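Local coordinates for hypothetical protein Atu2648 (Agrobacterium tumefaciens str. C58, PDB 1ZCE) that is of unknown function but has the EVE fold, related to the ASCH and PUA domains, the latter often RNA-binding, at residues L6-P11 / F51-N56. Residues are numbered along the deposited sequence; the frame is centred on the assembly and turned at random.
Sequences LYKSEP and FFYHSN
Tyr7 and Ser9 hydrogen-bond through their backbones to Phe51, Tyr53 and Ser55, in the parallel ladder of strands 4-9 and 49-54 that continues just past the strand end at Ser55. Inside the mixed sheet, strand 60-73 flanks the pair beyond Phe52 and strand 122-125 beyond Leu6 and Lys8. The short axes approach to 4.7 Å and run 28° apart, with Tyr7 opposite Phe52 and Ser9 opposite His54. Tyr7 N to Phe51 O (2.8 Å), Tyr53 N to Tyr7 O and Ser9 N to Tyr53 O have donors nearly on the C=O axis. Ser55 N to Ser9 O, 3.0 Å, instead has its donor 55° out of the carbonyl plane, consistent with the chains leaving regular strand geometry here.

On the face of Leu6, Lys8 and Tyr53, Leu6 CD1 meets Phe51 CB, while Leu6 CD2 lies 4.0 Å from Tyr53 CB. Lys8 runs beside Tyr53, its CG near CD1, and Leu114 of helix 113-116 covers this side. On the face of Tyr7, Ser9 and Phe52, Ser9 CB sits 3.6 Å from Phe52 CZ. The backbone carbonyl Phe51 O lies in the plane of the Tyr7 ring at its edge, 3.3 Å from Tyr7 CD1.

Past the strands, Pro11 CB stands over the centre of the His54 ring, 3.8 Å from the centroid and 2° off its normal, a clear CH-pi contact. His54 NE2 also hydrogen-bonds with Trp16 N, and Ser9 OG with Trp14 O, where helix 16-22 begins. One water donates to Glu10 OE2 (2.7 Å) and to Asn56 OD1; another links Glu10 OE1 with Ser55 OG.

Adjacent parallel strands, linked through helices 16-22 and 35-42 and the short strand 27-28, are consistent with the PUA-like sheet of an EVE domain.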
loop_
_atom_site.group_PDB
_atom_site.type_symbol
_atom_site.label_atom_id
_atom_site.label_comp_id
_atom_site.label_asym_id
_atom_site.label_seq_id
_atom_site.Cartn_x
_atom_site.Cartn_y
_atom_site.Cartn_z
ATOM N N LEU A 6 2.350 -2.529 -0.775
ATOM C CA LEU A 6 2.551 -1.201 -0.203
ATOM C C LEU A 6 2.098 -0.167 -1.228
ATOM O O LEU A 6 2.404 -0.280 -2.416
ATOM C CB LEU A 6 4.016 -0.960 0.197
ATOM C CG LEU A 6 4.324 0.419 0.811
ATOM C CD1 LEU A 6 5.428 0.304 1.863
ATOM C CD2 LEU A 6 4.715 1.403 -0.282
ATOM N N TYR A 7 1.350 0.825 -0.754
ATOM C CA TYR A 7 0.824 1.891 -1.598
ATOM C C TYR A 7 1.350 3.227 -1.103
ATOM O O TYR A 7 1.164 3.578 0.066
ATOM C CB TYR A 7 -0.712 1.930 -1.544
ATOM C CG TYR A 7 -1.385 0.591 -1.707
ATOM C CD1 TYR A 7 -1.407 -0.327 -0.659
ATOM C CD2 TYR A 7 -1.974 0.224 -2.915
ATOM C CE1 TYR A 7 -1.990 -1.580 -0.808
ATOM C CE2 TYR A 7 -2.560 -1.033 -3.073
ATOM C CZ TYR A 7 -2.560 -1.928 -2.016
ATOM O OH TYR A 7 -3.098 -3.189 -2.164
ATOM N N LYS A 8 2.019 3.965 -1.979
ATOM C CA LYS A 8 2.524 5.280 -1.614
ATOM C C LYS A 8 1.425 6.308 -1.878
ATOM O O LYS A 8 0.753 6.265 -2.913
ATOM C CB LYS A 8 3.756 5.642 -2.444
ATOM C CG LYS A 8 4.978 4.782 -2.187
ATOM C CD LYS A 8 6.199 5.383 -2.871
ATOM C CE LYS A 8 7.473 4.642 -2.508
ATOM N NZ LYS A 8 8.676 5.285 -3.115
ATOM N N SER A 9 1.239 7.231 -0.944
ATOM C CA SER A 9 0.231 8.273 -1.097
ATOM C C SER A 9 0.773 9.548 -0.456
ATOM O O SER A 9 1.240 9.522 0.680
ATOM C CB SER A 9 -1.070 7.847 -0.413
ATOM O OG SER A 9 -2.147 8.712 -0.744
ATOM N N GLU A 10 0.734 10.655 -1.190
ATOM C CA GLU A 10 1.216 11.926 -0.658
ATOM C C GLU A 10 0.096 12.497 0.195
ATOM O O GLU A 10 -0.985 12.784 -0.311
ATOM C CB GLU A 10 1.563 12.877 -1.798
ATOM C CG GLU A 10 2.644 12.336 -2.706
ATOM C CD GLU A 10 3.032 13.303 -3.803
ATOM O OE1 GLU A 10 3.919 12.947 -4.607
ATOM O OE2 GLU A 10 2.455 14.409 -3.861
ATOM N N PRO A 11 0.345 12.688 1.501
ATOM C CA PRO A 11 -0.684 13.219 2.402
ATOM C C PRO A 11 -1.357 14.525 1.997
ATOM O O PRO A 11 -2.513 14.758 2.347
ATOM C CB PRO A 11 0.038 13.301 3.746
ATOM C CG PRO A 11 1.467 13.504 3.363
ATOM C CD PRO A 11 1.644 12.574 2.189
ATOM N N PHE A 51 0.417 -1.910 3.077
ATOM C CA PHE A 51 0.749 -0.726 3.854
ATOM C C PHE A 51 0.359 0.550 3.141
ATOM O O PHE A 51 0.489 0.659 1.920
ATOM C CB PHE A 51 2.251 -0.660 4.136
ATOM C CG PHE A 51 2.759 -1.755 5.027
ATOM C CD1 PHE A 51 2.099 -2.075 6.209
ATOM C CD2 PHE A 51 3.925 -2.436 4.707
ATOM C CE1 PHE A 51 2.597 -3.056 7.063
ATOM C CE2 PHE A 51 4.431 -3.415 5.553
ATOM C CZ PHE A 51 3.765 -3.727 6.736
ATOM N N PHE A 52 -0.145 1.505 3.911
ATOM C CA PHE A 52 -0.488 2.816 3.384
ATOM C C PHE A 52 0.711 3.633 3.876
ATOM O O PHE A 52 0.917 3.799 5.083
ATOM C CB PHE A 52 -1.804 3.315 3.986
ATOM C CG PHE A 52 -2.353 4.560 3.330
ATOM C CD1 PHE A 52 -1.873 5.822 3.673
ATOM C CD2 PHE A 52 -3.371 4.470 2.380
ATOM C CE1 PHE A 52 -2.406 6.978 3.087
ATOM C CE2 PHE A 52 -3.911 5.622 1.787
ATOM C CZ PHE A 52 -3.427 6.873 2.140
ATOM N N TYR A 53 1.508 4.111 2.927
ATOM C CA TYR A 53 2.727 4.854 3.215
ATOM C C TYR A 53 2.653 6.282 2.726
ATOM O O TYR A 53 2.348 6.526 1.557
ATOM C CB TYR A 53 3.910 4.138 2.549
ATOM C CG TYR A 53 5.236 4.857 2.637
ATOM C CD1 TYR A 53 5.664 5.709 1.617
ATOM C CD2 TYR A 53 6.073 4.673 3.733
ATOM C CE1 TYR A 53 6.899 6.359 1.689
ATOM C CE2 TYR A 53 7.304 5.316 3.813
ATOM C CZ TYR A 53 7.709 6.156 2.791
ATOM O OH TYR A 53 8.926 6.788 2.889
ATOM N N HIS A 54 2.913 7.227 3.624
ATOM C CA HIS A 54 2.898 8.634 3.249
ATOM C C HIS A 54 4.217 8.976 2.567
ATOM O O HIS A 54 5.287 8.899 3.174
ATOM C CB HIS A 54 2.690 9.519 4.479
ATOM C CG HIS A 54 1.256 9.663 4.883
ATOM N ND1 HIS A 54 0.876 10.190 6.099
ATOM C CD2 HIS A 54 0.107 9.373 4.226
ATOM C CE1 HIS A 54 -0.443 10.219 6.172
ATOM N NE2 HIS A 54 -0.934 9.730 5.048
ATOM N N SER A 55 4.129 9.341 1.294
ATOM C CA SER A 55 5.301 9.681 0.501
ATOM C C SER A 55 5.399 11.188 0.292
ATOM O O SER A 55 4.409 11.910 0.426
ATOM C CB SER A 55 5.247 8.960 -0.846
ATOM O OG SER A 55 4.052 9.283 -1.526
ATOM N N ASN A 56 6.604 11.635 -0.058
ATOM C CA ASN A 56 6.931 13.049 -0.264
ATOM C C ASN A 56 7.039 13.678 1.126
ATOM O O ASN A 56 8.098 14.171 1.512
ATOM C CB ASN A 56 5.858 13.767 -1.088
ATOM C CG ASN A 56 6.319 15.136 -1.574
ATOM O OD1 ASN A 56 5.510 15.976 -1.971
ATOM N ND2 ASN A 56 7.629 15.357 -1.554
HETATM O O HOH W 1 2.697 16.241 -1.933
HETATM O O HOH W 2 5.389 10.404 -3.806
#